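Magnesium-protoporphyrin O-methyltransferase (PDB 4QDK) transfers a methyl group from S-adenosyl-L-methionine to Mg-protoporphyrin IX, giving the 13-monomethyl ester in chlorophyll biosynthesis. Local coordinates at the interface of chains A and B. Numbering follows the deposited sequence. Chains: chain A/B, Magnesium-protoporphyrin O-methyltransferase.

Contact 1: the interface of chains A and B. Residues chain A 56, 82-84; chain B 212-214, 223.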
loop_
_atom_site.group_PDB
_atom_site.type_symbol
_atom_site.label_atom_id
_atom_site.label_comp_id
_atom_site.label_asym_id
_atom_site.label_seq_id
_atom_site.Cartn_x
_atom_site.Cartn_y
_atom_site.Cartn_z
ATOM N N VAL A 56 5.520 5.426 4.354
ATOM C CA VAL A 56 5.711 4.064 4.839
ATOM C C VAL A 56 7.068 3.921 5.531
ATOM O O VAL A 56 7.178 3.292 6.588
ATOM C CB VAL A 56 5.579 3.035 3.692
ATOM C CG1 VAL A 56 6.249 1.718 4.061
ATOM C CG2 VAL A 56 4.114 2.816 3.341
ATOM N N GLN A 82 -4.744 1.841 2.628
ATOM C CA GLN A 82 -4.337 0.440 2.579
ATOM C C GLN A 82 -3.189 0.177 3.542
ATOM O O GLN A 82 -3.061 -0.917 4.095
ATOM C CB GLN A 82 -3.916 0.053 1.157
ATOM C CG GLN A 82 -5.070 -0.109 0.188
ATOM C CD GLN A 82 -4.625 -0.407 -1.230
ATOM O OE1 GLN A 82 -3.674 0.190 -1.735
ATOM N NE2 GLN A 82 -5.315 -1.337 -1.882
ATOM N N ALA A 83 -2.356 1.194 3.734
ATOM C CA ALA A 83 -1.194 1.089 4.603
ATOM C C ALA A 83 -1.526 1.478 6.044
ATOM O O ALA A 83 -0.648 1.486 6.906
ATOM C CB ALA A 83 -0.052 1.944 4.061
ATOM N N GLY A 84 -2.792 1.799 6.295
ATOM C CA GLY A 84 -3.269 2.038 7.648
ATOM C C GLY A 84 -3.508 3.485 8.046
ATOM O O GLY A 84 -3.878 3.766 9.190
ATOM N N THR B 212 -2.667 -3.717 -1.456
ATOM C CA THR B 212 -1.889 -3.881 -0.232
ATOM C C THR B 212 -2.805 -3.804 0.976
ATOM O O THR B 212 -3.941 -3.333 0.886
ATOM C CB THR B 212 -0.781 -2.812 -0.066
ATOM O OG1 THR B 212 -1.372 -1.537 0.215
ATOM C CG2 THR B 212 0.084 -2.712 -1.312
ATOM N N GLY B 213 -2.300 -4.272 2.110
ATOM C CA GLY B 213 -3.034 -4.197 3.355
ATOM C C GLY B 213 -2.075 -4.054 4.515
ATOM O O GLY B 213 -0.858 -4.148 4.348
ATOM N N MET B 214 -2.625 -3.817 5.699
ATOM C CA MET B 214 -1.812 -3.685 6.897
ATOM C C MET B 214 -2.625 -4.062 8.122
ATOM O O MET B 214 -3.622 -3.413 8.440
ATOM C CB MET B 214 -1.293 -2.252 7.039
ATOM C CG MET B 214 -0.479 -2.012 8.298
ATOM S SD MET B 214 1.085 -2.910 8.312
ATOM C CE MET B 214 1.607 -2.650 10.007
ATOM N N ARG B 223 2.322 -6.363 7.331
ATOM C CA ARG B 223 2.118 -5.663 6.070
ATOM C C ARG B 223 1.892 -6.701 4.977
ATOM O O ARG B 223 2.653 -7.657 4.864
ATOM C CB ARG B 223 3.346 -4.808 5.746
ATOM C CG ARG B 223 3.272 -4.035 4.434
ATOM C CD ARG B 223 2.177 -2.983 4.469
ATOM N NE ARG B 223 2.351 -1.996 3.408
ATOM C CZ ARG B 223 1.352 -1.400 2.768
ATOM N NH1 ARG B 223 0.093 -1.693 3.075
ATOM N NH2 ARG B 223 1.613 -0.515 1.815
#
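A:Gln82 lays the flat amide of its side chain across B:Thr212, the two side chains crossing at about a right angle. Both belong to copies of one class I SAM-dependent methyltransferase: A:Gln82 is the last residue of helix 77-82, and B:Thr212 sits in strand 207-216, next to strand 221-229, which carries B:Arg223. The A:Gln82 chain leaves with CG anti to its own carbonyl carbon (chi1 -74°) and then runs extended, which carries the amide out over the backbone of B:Thr212. Backbone N and O of B:Thr212 both lie under the same amide face, with NE2 3.6 Å from that N. The hydroxyl OG1 also comes up against this face, and its bond to OE1 of A:Gln82 is weak at 3.5 Å.

At the end of the helix, the carbonyl oxygen of A:Gln82 stands over the face of the B:Gly213-B:Met214 peptide, 3.3 Å from B:Gly213 C. Beside it comes B:Arg223. Its CG is anti to the backbone N and the chain bends at chi2 (65°), bringing the guanidinium under A:Ala83. The A:Ala83 methyl sits over one guanidinium face, CB lying 3.9 Å from CZ. At the NH1 end of the group, tilted only 18° from its plane, the carbonyl O of B:Gly213 accepts a hydrogen bond from NH1 at 2.9 Å, which ties down the rotation of the group. NH1 stands above the B:Gly213 carbonyl plane, so the bond does not follow a lone pair. NH1 is also 3.4 Å from A:Gln82 O, a close approach rather than a hydrogen bond, though the partial negative charge of the helix end would probably suit the guanidinium there. Beyond the helix end, B:Met214 CB packs 3.8 Å from A:Ala83 O, while A:Val56 makes a peripheral approach to NH2 from the A:Ala83 side.

Contact 2: the interface of chains A and B. Residues chain A 62, 83-84; chain B 168, 214, 216.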
loop_
_atom_site.group_PDB
_atom_site.type_symbol
_atom_site.label_atom_id
_atom_site.label_comp_id
_atom_site.label_asym_id
_atom_site.label_seq_id
_atom_site.Cartn_x
_atom_site.Cartn_y
_atom_site.Cartn_z
ATOM N N PRO A 62 0.512 3.834 10.027
ATOM C CA PRO A 62 -0.731 3.305 10.602
ATOM C C PRO A 62 -1.277 4.186 11.722
ATOM O O PRO A 62 -0.594 4.412 12.720
ATOM C CB PRO A 62 -0.303 1.947 11.165
ATOM C CG PRO A 62 0.840 1.542 10.314
ATOM C CD PRO A 62 1.576 2.812 10.005
ATOM N N ALA A 83 -2.356 1.194 3.734
ATOM C CA ALA A 83 -1.194 1.089 4.603
ATOM C C ALA A 83 -1.526 1.478 6.044
ATOM O O ALA A 83 -0.648 1.486 6.906
ATOM C CB ALA A 83 -0.052 1.944 4.061
ATOM N N GLY A 84 -2.792 1.799 6.295
ATOM C CA GLY A 84 -3.269 2.038 7.648
ATOM C C GLY A 84 -3.508 3.485 8.046
ATOM O O GLY A 84 -3.878 3.766 9.190
ATOM N N THR B 168 7.764 -0.455 11.895
ATOM C CA THR B 168 6.552 0.228 12.321
ATOM C C THR B 168 6.698 0.738 13.754
ATOM O O THR B 168 7.414 0.144 14.564
ATOM C CB THR B 168 5.305 -0.679 12.165
ATOM O OG1 THR B 168 4.117 0.121 12.185
ATOM C CG2 THR B 168 5.247 -1.723 13.268
ATOM N N MET B 214 -2.625 -3.817 5.699
ATOM C CA MET B 214 -1.812 -3.685 6.897
ATOM C C MET B 214 -2.625 -4.062 8.122
ATOM O O MET B 214 -3.622 -3.413 8.440
ATOM C CB MET B 214 -1.293 -2.252 7.039
ATOM C CG MET B 214 -0.479 -2.012 8.298
ATOM S SD MET B 214 1.085 -2.910 8.312
ATOM C CE MET B 214 1.607 -2.650 10.007
ATOM N N SER B 216 -2.752 -4.192 12.076
ATOM C CA SER B 216 -2.126 -3.621 13.261
ATOM C C SER B 216 -2.986 -3.843 14.494
ATOM O O SER B 216 -4.055 -3.247 14.629
ATOM C CB SER B 216 -1.889 -2.118 13.083
ATOM O OG SER B 216 -0.990 -1.854 12.022
#
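The pyrrolidine ring of A:Pro62 meets B:Ser216 at an edge and B:Thr168 at a slant from above one face. CB on the ring's rim points toward the B:Ser216 hydroxyl, with OG 4.0 Å away and near the mean plane of the ring. B:Thr168 brings its own hydroxyl in obliquely, OG1 standing 4.0 Å from CG of the proline. That oxygen is anti to the backbone N (chi1 -162°), which turns it toward the ring. The opposite face is occupied from within chain A: the carbonyl oxygen of A:Ala83 lies beneath it, 3.7 Å from A:Pro62 CG.

Across this small patch no nitrogen or oxygen of one chain comes within bonding distance of a polar partner on the other, so what holds here is van der Waals packing: proline carbons against hydroxyls and a thioether chain, and B:Met214 carbons against the A:Ala83 carbonyl oxygen. B:Ser216 and B:Met214 both lie on strand 207-216 and present their side chains to the proline loop. While CB and CG of B:Met214 pack against that carbonyl, the rest of the chain runs on towards the proline: CG is anti to the backbone N (chi1 178°), and the bend at chi2 (67°) brings sulphur and methyl past the CG edge of the ring. The thioether methyl CE of B:Met214 ends up 4.3 Å from A:Pro62 CG.

Contact 1 and contact 2 are neighbouring parts of one continuous surface, the centres of their C-alpha atoms about 5 Å apart. They share A:Ala83, A:Gly84 and B:Met214, so the turn after helix 77-82 of chain A runs from one to the other along strand 207-216 of chain B. Contact 1 holds a weak polar contact across the chains, whereas contact 2 has none within bonding reach and extends the same strand's packing to the loop of A:Pro62. Because the whole interface departs from an exact two-fold, the two copies do not contribute identically; the structure alone does not show whether this pairing exists outside the crystal.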